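Long-range contacts in berberine bridge enzyme-like 28 (Arabidopsis thaliana, PDB 5D79), which binds FAD covalently as an oxidoreductase of the berberine bridge enzyme family and takes part in the plant's adaptation to salt stress: residues G189-K194 / K279-F285; P250-T254 / L305-V310; I269-W273 / I286-L290. The contacts are given in a common frame with arbitrary orientation. Numbering follows the deposited sequence.

Contact 1 (G189-K194 / K279-F285); sequences GTLLRK and KVPDDLF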
loop_
_atom_site.group_PDB
_atom_site.type_symbol
_atom_site.label_atom_id
_atom_site.label_comp_id
_atom_site.label_asym_id
_atom_site.label_seq_id
_atom_site.Cartn_x
_atom_site.Cartn_y
_atom_site.Cartn_z
ATOM N N GLY A 189 1.661 3.397 -7.970
ATOM C CA GLY A 189 0.422 3.628 -8.694
ATOM C C GLY A 189 0.818 3.942 -10.127
ATOM O O GLY A 189 1.953 3.656 -10.531
ATOM N N THR A 190 -0.075 4.566 -10.886
ATOM C CA THR A 190 0.137 4.721 -12.322
ATOM C C THR A 190 1.250 5.688 -12.773
ATOM O O THR A 190 1.460 5.855 -13.975
ATOM C CB THR A 190 -1.158 5.170 -13.003
ATOM O OG1 THR A 190 -1.547 6.439 -12.477
ATOM C CG2 THR A 190 -2.259 4.170 -12.728
ATOM N N LEU A 191 1.959 6.315 -11.836
ATOM C CA LEU A 191 3.039 7.234 -12.196
ATOM C C LEU A 191 4.411 6.726 -11.765
ATOM O O LEU A 191 5.385 7.466 -11.811
ATOM C CB LEU A 191 2.802 8.613 -11.576
ATOM C CG LEU A 191 1.715 9.535 -12.144
ATOM C CD1 LEU A 191 1.418 10.698 -11.186
ATOM C CD2 LEU A 191 2.117 10.058 -13.512
ATOM N N LEU A 192 4.493 5.467 -11.346
ATOM C CA LEU A 192 5.723 4.962 -10.741
ATOM C C LEU A 192 6.879 4.917 -11.725
ATOM O O LEU A 192 8.031 5.030 -11.328
ATOM C CB LEU A 192 5.515 3.567 -10.147
ATOM C CG LEU A 192 5.756 2.306 -10.990
ATOM C CD1 LEU A 192 5.859 1.098 -10.066
ATOM C CD2 LEU A 192 4.641 2.106 -11.990
ATOM N N ARG A 193 6.580 4.759 -13.007
ATOM C CA ARG A 193 7.647 4.641 -13.992
ATOM C C ARG A 193 8.209 6.017 -14.326
ATOM O O ARG A 193 9.309 6.150 -14.828
ATOM C CB ARG A 193 7.147 3.929 -15.257
ATOM C CG ARG A 193 6.681 2.474 -15.033
ATOM C CD ARG A 193 6.577 1.721 -16.363
ATOM N NE ARG A 193 7.881 1.497 -16.995
ATOM C CZ ARG A 193 8.351 2.183 -18.038
ATOM N NH1 ARG A 193 7.635 3.153 -18.588
ATOM N NH2 ARG A 193 9.546 1.896 -18.537
ATOM N N LYS A 194 7.448 7.042 -13.998
ATOM C CA LYS A 194 7.802 8.403 -14.348
ATOM C C LYS A 194 8.431 9.102 -13.160
ATOM O O LYS A 194 9.455 9.777 -13.291
ATOM C CB LYS A 194 6.544 9.145 -14.819
ATOM C CG LYS A 194 6.714 10.617 -15.098
ATOM C CD LYS A 194 7.256 10.830 -16.470
ATOM C CE LYS A 194 7.191 12.283 -16.862
ATOM N NZ LYS A 194 7.976 12.432 -18.098
ATOM N N LYS A 279 10.446 -1.281 -20.522
ATOM C CA LYS A 279 11.451 -0.625 -21.353
ATOM C C LYS A 279 10.872 0.496 -22.215
ATOM O O LYS A 279 11.616 1.170 -22.926
ATOM C CB LYS A 279 12.139 -1.646 -22.260
ATOM C CG LYS A 279 12.889 -2.751 -21.529
ATOM C CD LYS A 279 13.363 -3.823 -22.513
ATOM C CE LYS A 279 13.803 -5.082 -21.797
ATOM N NZ LYS A 279 12.771 -5.542 -20.816
ATOM N N VAL A 280 9.553 0.686 -22.178
ATOM C CA VAL A 280 8.926 1.755 -22.954
ATOM C C VAL A 280 9.247 3.086 -22.300
ATOM O O VAL A 280 9.798 3.090 -21.206
ATOM C CB VAL A 280 7.403 1.569 -23.066
ATOM C CG1 VAL A 280 7.076 0.433 -24.028
ATOM C CG2 VAL A 280 6.786 1.343 -21.694
ATOM N N PRO A 281 8.921 4.225 -22.957
ATOM C CA PRO A 281 9.269 5.488 -22.290
ATOM C C PRO A 281 8.608 5.632 -20.928
ATOM O O PRO A 281 7.588 4.991 -20.677
ATOM C CB PRO A 281 8.760 6.554 -23.267
ATOM C CG PRO A 281 8.817 5.895 -24.593
ATOM C CD PRO A 281 8.431 4.463 -24.334
ATOM N N ASP A 282 9.214 6.447 -20.064
ATOM C CA ASP A 282 8.743 6.697 -18.705
ATOM C C ASP A 282 7.308 7.191 -18.688
ATOM O O ASP A 282 6.593 7.010 -17.705
ATOM C CB ASP A 282 9.629 7.730 -18.006
ATOM C CG ASP A 282 10.979 7.185 -17.622
ATOM O OD1 ASP A 282 11.267 6.016 -17.948
ATOM O OD2 ASP A 282 11.770 7.939 -17.010
ATOM N N ASP A 283 6.906 7.836 -19.777
ATOM C CA ASP A 283 5.563 8.403 -19.912
ATOM C C ASP A 283 4.453 7.347 -20.075
ATOM O O ASP A 283 3.290 7.635 -19.836
ATOM C CB ASP A 283 5.525 9.378 -21.102
ATOM C CG ASP A 283 6.263 10.682 -20.823
ATOM O OD1 ASP A 283 6.326 11.089 -19.643
ATOM O OD2 ASP A 283 6.777 11.301 -21.782
ATOM N N LEU A 284 4.830 6.131 -20.461
ATOM C CA LEU A 284 3.870 5.061 -20.729
ATOM C C LEU A 284 3.802 3.994 -19.630
ATOM O O LEU A 284 4.774 3.297 -19.357
ATOM C CB LEU A 284 4.189 4.382 -22.071
ATOM C CG LEU A 284 3.239 3.264 -22.524
ATOM C CD1 LEU A 284 1.798 3.752 -22.498
ATOM C CD2 LEU A 284 3.598 2.785 -23.927
ATOM N N PHE A 285 2.621 3.872 -19.037
ATOM C CA PHE A 285 2.320 2.881 -18.018
ATOM C C PHE A 285 1.364 1.854 -18.588
ATOM O O PHE A 285 0.263 2.212 -18.976
ATOM C CB PHE A 285 1.694 3.555 -16.789
ATOM C CG PHE A 285 1.224 2.590 -15.726
ATOM C CD1 PHE A 285 2.105 2.092 -14.781
ATOM C CD2 PHE A 285 -0.107 2.188 -15.668
ATOM C CE1 PHE A 285 1.667 1.206 -13.801
ATOM C CE2 PHE A 285 -0.546 1.306 -14.687
ATOM C CZ PHE A 285 0.343 0.820 -13.754
HETATM O O HOH W 1 10.740 10.358 -15.450
#

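Contact 2 (P250-T254 / L305-V310); sequences PSTIT and LYIGPV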
loop_
_atom_site.group_PDB
_atom_site.type_symbol
_atom_site.label_atom_id
_atom_site.label_comp_id
_atom_site.label_asym_id
_atom_site.label_seq_id
_atom_site.Cartn_x
_atom_site.Cartn_y
_atom_site.Cartn_z
ATOM N N PRO A 250 0.923 17.107 -17.731
ATOM C CA PRO A 250 0.167 17.918 -18.684
ATOM C C PRO A 250 -1.326 17.969 -18.341
ATOM O O PRO A 250 -1.878 17.028 -17.789
ATOM C CB PRO A 250 0.411 17.207 -20.019
ATOM C CG PRO A 250 1.683 16.462 -19.806
ATOM C CD PRO A 250 1.626 16.002 -18.384
ATOM N N SER A 251 -1.966 19.077 -18.681
ATOM C CA SER A 251 -3.390 19.229 -18.486
ATOM C C SER A 251 -4.157 18.165 -19.284
ATOM O O SER A 251 -5.305 17.848 -18.975
ATOM C CB SER A 251 -3.820 20.643 -18.888
ATOM O OG SER A 251 -2.960 21.614 -18.306
ATOM N N THR A 252 -3.513 17.602 -20.303
ATOM C CA THR A 252 -4.101 16.508 -21.071
ATOM C C THR A 252 -3.230 15.261 -21.049
ATOM O O THR A 252 -2.089 15.279 -21.517
ATOM C CB THR A 252 -4.332 16.904 -22.542
ATOM O OG1 THR A 252 -5.467 17.772 -22.631
ATOM C CG2 THR A 252 -4.569 15.661 -23.404
ATOM N N ILE A 253 -3.778 14.175 -20.520
ATOM C CA ILE A 253 -3.126 12.878 -20.618
ATOM C C ILE A 253 -4.044 11.877 -21.323
ATOM O O ILE A 253 -5.167 12.212 -21.718
ATOM C CB ILE A 253 -2.705 12.367 -19.233
ATOM C CG1 ILE A 253 -3.871 12.413 -18.236
ATOM C CG2 ILE A 253 -1.582 13.241 -18.708
ATOM C CD1 ILE A 253 -4.871 11.264 -18.304
ATOM N N THR A 254 -3.559 10.654 -21.494
ATOM C CA THR A 254 -4.315 9.660 -22.241
ATOM C C THR A 254 -4.368 8.333 -21.502
ATOM O O THR A 254 -3.321 7.755 -21.191
ATOM C CB THR A 254 -3.706 9.421 -23.644
ATOM O OG1 THR A 254 -3.598 10.660 -24.352
ATOM C CG2 THR A 254 -4.570 8.476 -24.447
ATOM N N LEU A 305 -1.840 4.372 -18.683
ATOM C CA LEU A 305 -1.856 5.816 -18.577
ATOM C C LEU A 305 -0.642 6.338 -19.330
ATOM O O LEU A 305 0.493 5.951 -19.055
ATOM C CB LEU A 305 -1.839 6.261 -17.112
ATOM C CG LEU A 305 -1.608 7.756 -16.900
ATOM C CD1 LEU A 305 -2.791 8.533 -17.364
ATOM C CD2 LEU A 305 -1.316 8.066 -15.455
ATOM N N TYR A 306 -0.889 7.191 -20.308
ATOM C CA TYR A 306 0.195 7.797 -21.043
ATOM C C TYR A 306 0.254 9.281 -20.709
ATOM O O TYR A 306 -0.761 9.984 -20.810
ATOM C CB TYR A 306 0.011 7.570 -22.541
ATOM C CG TYR A 306 1.095 8.194 -23.383
ATOM C CD1 TYR A 306 2.380 7.666 -23.397
ATOM C CD2 TYR A 306 0.833 9.310 -24.155
ATOM C CE1 TYR A 306 3.366 8.235 -24.160
ATOM C CE2 TYR A 306 1.815 9.886 -24.921
ATOM C CZ TYR A 306 3.077 9.348 -24.923
ATOM O OH TYR A 306 4.048 9.932 -25.696
ATOM N N ILE A 307 1.432 9.749 -20.288
ATOM C CA ILE A 307 1.623 11.166 -19.962
ATOM C C ILE A 307 1.906 11.972 -21.238
ATOM O O ILE A 307 3.045 12.362 -21.508
ATOM C CB ILE A 307 2.767 11.368 -18.948
ATOM C CG1 ILE A 307 2.659 10.359 -17.832
ATOM C CG2 ILE A 307 2.711 12.751 -18.338
ATOM C CD1 ILE A 307 1.397 10.504 -17.049
ATOM N N GLY A 308 0.848 12.211 -22.014
ATOM C CA GLY A 308 0.947 12.891 -23.292
ATOM C C GLY A 308 -0.305 12.664 -24.122
ATOM O O GLY A 308 -1.239 12.011 -23.651
ATOM N N PRO A 309 -0.324 13.194 -25.361
ATOM C CA PRO A 309 -1.458 13.202 -26.303
ATOM C C PRO A 309 -1.786 11.834 -26.902
ATOM O O PRO A 309 -0.915 10.969 -26.958
ATOM C CB PRO A 309 -0.988 14.151 -27.423
ATOM C CG PRO A 309 0.192 14.862 -26.883
ATOM C CD PRO A 309 0.826 13.940 -25.892
ATOM N N VAL A 310 -3.013 11.662 -27.387
ATOM C CA VAL A 310 -3.425 10.365 -27.890
ATOM C C VAL A 310 -2.665 9.952 -29.155
ATOM O O VAL A 310 -2.358 8.783 -29.333
ATOM C CB VAL A 310 -4.938 10.326 -28.159
ATOM C CG1 VAL A 310 -5.365 11.463 -29.074
ATOM C CG2 VAL A 310 -5.339 8.968 -28.718
#

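Contact 3 (I269-W273 / I286-L290); sequences IIKKW and IRTTL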
loop_
_atom_site.group_PDB
_atom_site.type_symbol
_atom_site.label_atom_id
_atom_site.label_comp_id
_atom_site.label_asym_id
_atom_site.label_seq_id
_atom_site.Cartn_x
_atom_site.Cartn_y
_atom_site.Cartn_z
ATOM N N ILE A 269 0.047 -12.097 -26.271
ATOM C CA ILE A 269 0.224 -10.674 -26.005
ATOM C C ILE A 269 0.909 -10.427 -24.654
ATOM O O ILE A 269 1.734 -9.521 -24.508
ATOM C CB ILE A 269 -1.150 -9.960 -26.052
ATOM C CG1 ILE A 269 -1.673 -9.930 -27.490
ATOM C CG2 ILE A 269 -1.077 -8.566 -25.456
ATOM C CD1 ILE A 269 -3.114 -9.578 -27.590
ATOM N N ILE A 270 0.564 -11.245 -23.668
ATOM C CA ILE A 270 1.191 -11.154 -22.354
ATOM C C ILE A 270 2.693 -11.487 -22.442
ATOM O O ILE A 270 3.524 -10.809 -21.831
ATOM C CB ILE A 270 0.475 -12.082 -21.337
ATOM C CG1 ILE A 270 -0.946 -11.548 -21.035
ATOM C CG2 ILE A 270 1.296 -12.204 -20.065
ATOM C CD1 ILE A 270 -1.965 -12.588 -20.522
ATOM N N LYS A 271 3.036 -12.514 -23.221
ATOM C CA LYS A 271 4.437 -12.864 -23.479
ATOM C C LYS A 271 5.227 -11.683 -24.026
ATOM O O LYS A 271 6.346 -11.431 -23.594
ATOM C CB LYS A 271 4.537 -14.035 -24.457
ATOM C CG LYS A 271 4.220 -15.382 -23.854
ATOM C CD LYS A 271 4.666 -16.498 -24.785
ATOM C CE LYS A 271 6.180 -16.505 -24.947
ATOM N NZ LYS A 271 6.610 -17.274 -26.150
ATOM N N LYS A 272 4.636 -10.962 -24.975
ATOM C CA LYS A 272 5.255 -9.774 -25.552
ATOM C C LYS A 272 5.310 -8.611 -24.555
ATOM O O LYS A 272 6.304 -7.884 -24.510
ATOM C CB LYS A 272 4.504 -9.356 -26.820
ATOM C CG LYS A 272 4.820 -7.955 -27.316
ATOM C CD LYS A 272 6.271 -7.824 -27.768
ATOM C CE LYS A 272 6.582 -6.418 -28.279
ATOM N NZ LYS A 272 5.946 -6.144 -29.597
ATOM N N TRP A 273 4.251 -8.432 -23.764
ATOM C CA TRP A 273 4.225 -7.390 -22.730
ATOM C C TRP A 273 5.424 -7.541 -21.794
ATOM O O TRP A 273 6.020 -6.562 -21.372
ATOM C CB TRP A 273 2.909 -7.446 -21.942
ATOM C CG TRP A 273 2.785 -6.475 -20.757
ATOM C CD1 TRP A 273 2.254 -5.216 -20.780
ATOM C CD2 TRP A 273 3.167 -6.719 -19.384
ATOM N NE1 TRP A 273 2.293 -4.657 -19.516
ATOM C CE2 TRP A 273 2.854 -5.556 -18.647
ATOM C CE3 TRP A 273 3.769 -7.798 -18.717
ATOM C CZ2 TRP A 273 3.116 -5.442 -17.280
ATOM C CZ3 TRP A 273 4.025 -7.682 -17.356
ATOM C CH2 TRP A 273 3.699 -6.516 -16.654
ATOM N N ILE A 286 1.778 0.590 -18.643
ATOM C CA ILE A 286 0.917 -0.479 -19.150
ATOM C C ILE A 286 0.797 -1.656 -18.170
ATOM O O ILE A 286 1.734 -2.442 -17.993
ATOM C CB ILE A 286 1.419 -1.039 -20.510
ATOM C CG1 ILE A 286 2.209 -0.005 -21.297
ATOM C CG2 ILE A 286 0.258 -1.569 -21.354
ATOM C CD1 ILE A 286 2.876 -0.615 -22.482
ATOM N N ARG A 287 -0.376 -1.781 -17.568
ATOM C CA ARG A 287 -0.681 -2.848 -16.616
ATOM C C ARG A 287 -1.512 -3.984 -17.249
ATOM O O ARG A 287 -2.338 -3.761 -18.132
ATOM C CB ARG A 287 -1.412 -2.255 -15.400
ATOM C CG ARG A 287 -2.310 -3.236 -14.629
ATOM C CD ARG A 287 -2.791 -2.673 -13.288
ATOM N NE ARG A 287 -1.670 -2.379 -12.388
ATOM C CZ ARG A 287 -1.788 -1.705 -11.248
ATOM N NH1 ARG A 287 -2.983 -1.256 -10.867
ATOM N NH2 ARG A 287 -0.726 -1.469 -10.494
ATOM N N THR A 288 -1.268 -5.209 -16.799
ATOM C CA THR A 288 -2.025 -6.364 -17.237
ATOM C C THR A 288 -2.727 -6.971 -16.030
ATOM O O THR A 288 -2.094 -7.295 -15.021
ATOM C CB THR A 288 -1.113 -7.424 -17.912
ATOM O OG1 THR A 288 -0.524 -6.880 -19.108
ATOM C CG2 THR A 288 -1.897 -8.680 -18.262
ATOM N N THR A 289 -4.039 -7.106 -16.114
ATOM C CA THR A 289 -4.777 -7.757 -15.049
ATOM C C THR A 289 -5.511 -8.974 -15.580
ATOM O O THR A 289 -6.287 -8.894 -16.529
ATOM C CB THR A 289 -5.791 -6.816 -14.395
ATOM O OG1 THR A 289 -5.151 -5.574 -14.079
ATOM C CG2 THR A 289 -6.375 -7.459 -13.125
ATOM N N LEU A 290 -5.251 -10.108 -14.964
ATOM C CA LEU A 290 -6.000 -11.304 -15.253
ATOM C C LEU A 290 -7.099 -11.463 -14.209
ATOM O O LEU A 290 -6.830 -11.436 -13.007
ATOM C CB LEU A 290 -5.074 -12.504 -15.259
ATOM C CG LEU A 290 -3.880 -12.369 -16.185
ATOM C CD1 LEU A 290 -3.129 -13.687 -16.203
ATOM C CD2 LEU A 290 -4.353 -12.016 -17.560
#

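Contact 1 (G189-K194 / K279-F285)
Two type I beta turns lie at this contact, where the FAD-binding part of the fold meets the start of strand 284-292 in the seven-stranded antiparallel sheet. One runs from Gly189 to Leu192 and is closed by Leu192 N to Gly189 O (3.2 Å); the other, from Pro281 to Leu284, is closed by Leu284 N to Pro281 O (3.0 Å). Arg193 does most of the joining. Its guanidinium donates hydrogen bonds to carbonyls in and just before the second turn: NH1 binds Pro281 O at 2.8 Å, so that this oxygen serves both the turn and the arginine, and NH2 binds Val280 O at 2.9 Å. NH1 also bonds weakly to Leu284 O (3.0 Å). NE goes to Phe403 O, beyond the two segments, and NH2 also reaches Asp278 O weakly. Neutral backbone oxygens therefore take up this buried cation; Asp282 OD1 is 4.5 Å from Arg193 NH2 but well out of the guanidinium plane, so only the charges are near. Val280 CG2 covers one face of the group. Lys194, nearer the surface, is paired by charge instead: NZ forms a salt bridge with Asp283 OD1 at 2.6 Å. A water donates to Lys194 O (2.6 Å) and to Asp282 OD2 (3.1 Å), tying the backbone of one segment to a side chain of the other. In the apolar part, Leu192 CD2 meets the ring edge, 3.6 Å from Phe285 CE1. Over the ring face sits Thr190 CA in a CH-pi contact, 3.9 Å from the centroid and 3° off the normal.

Contact 2 (P250-T254 / L305-V310)
Strands 253-260 and 298-306 are neighbours in the large antiparallel sheet, and within these segments they form one bridge, the hydrogen-bonded pair Thr254-Tyr306. Backbone bonds come first. Thr254 N donates to Tyr306 O at 3.0 Å and Tyr306 N returns a short bond to Thr254 O at 2.6 Å, both nearly straight, with the CA atoms 5.0 Å apart. Leu305 CA lies 3.6 Å from Thr254 O in a CA-H...O contact. After Tyr306 the ladder stops: Ile307 is the centre of an inverse gamma turn, with a weak bond from Gly308 N to Tyr306 O (3.0 Å), and the chain swings toward helix 310-320, for which Pro309 is the N-cap residue. Gly308 suits this bend, since a CB there would clash with the Tyr306 ring.

Apolar contacts gather on the side of Ile253. Its CD1 meets Leu305 CD1 at 3.6 Å, and its CG2 lies 4.3 Å from Ile307 CG2. Pro250 CD closes on that same Ile307 methyl, CG2, at 3.4 Å, bringing the exposed loop before the strand against the turn. Helix 336-343 covers part of this side, with Ser339 against both Ile253 and Leu305. Thr254 and Tyr306 project from the other face, where both touch Leu313 of helix 310-320.

The remaining bond joins side chain to backbone. The hydroxyl of Thr254 lies beside the start of helix 310-320, but Val310 N is at a poor angle to it and bonds instead to Glu333; Thr254 OG1 donates to Gly308 O at 2.8 Å.

Contact 3 (I269-W273 / I286-L290)
Helix 263-276 lies across one face of the seven-stranded antiparallel sheet, consistent with the substrate-binding domain of berberine bridge enzyme-like flavoproteins, and runs at 141° to strand 286-290 with the short axes 10.4 Å apart. Ile269 makes no contact with the strand segment and packs on Phe302 of strand 298-306. Ile270 points toward strand 286-290: CD1 meets Leu290 CD2 at 3.8 Å and CG1 lies 4.1 Å from Thr288 CG2. Lys271 and Lys272 follow on the more open side of the helix, where Lys272 forms a salt bridge with Glu323. One turn after Ile269, Trp273 comes back to the sheet. Its indole NE1 donates to Ile286 O at 2.7 Å, CD1 packs 4.2 Å from Ile286 CG2, and Thr288 OG1 sits over a ring face; Tyr425 adds an edge-to-face ring contact. In this largely apolar interface, the indole bond gives the helix a directional tie to a strand carbonyl, whereas buried Thr288 OG1 has no hydrogen-bonding partner in the model.

Strand 284-292 carries contact 1 at its start and contact 3 immediately after it, with centres about 15 Å apart. Contacts 1 and 2, centres about 12 Å apart, are joined by strand pairing and by the turns beside it: Phe285 N to Leu305 O (3.0 Å) and Asp283 O to Ile307 N (2.9 Å) are probable hydrogen bonds. Leu191 CD2 also packs on Ile307 CD1 (3.6 Å). Contacts 2 and 3 do not touch; contact 3 is nested within the chain loop that contact 2 closes. Bound FAD lies about 6 Å from Gly189 (contact 1) and about 5 Å from the Arg287 side chain (contact 3), but about 13 Å from that of Leu305 (contact 2).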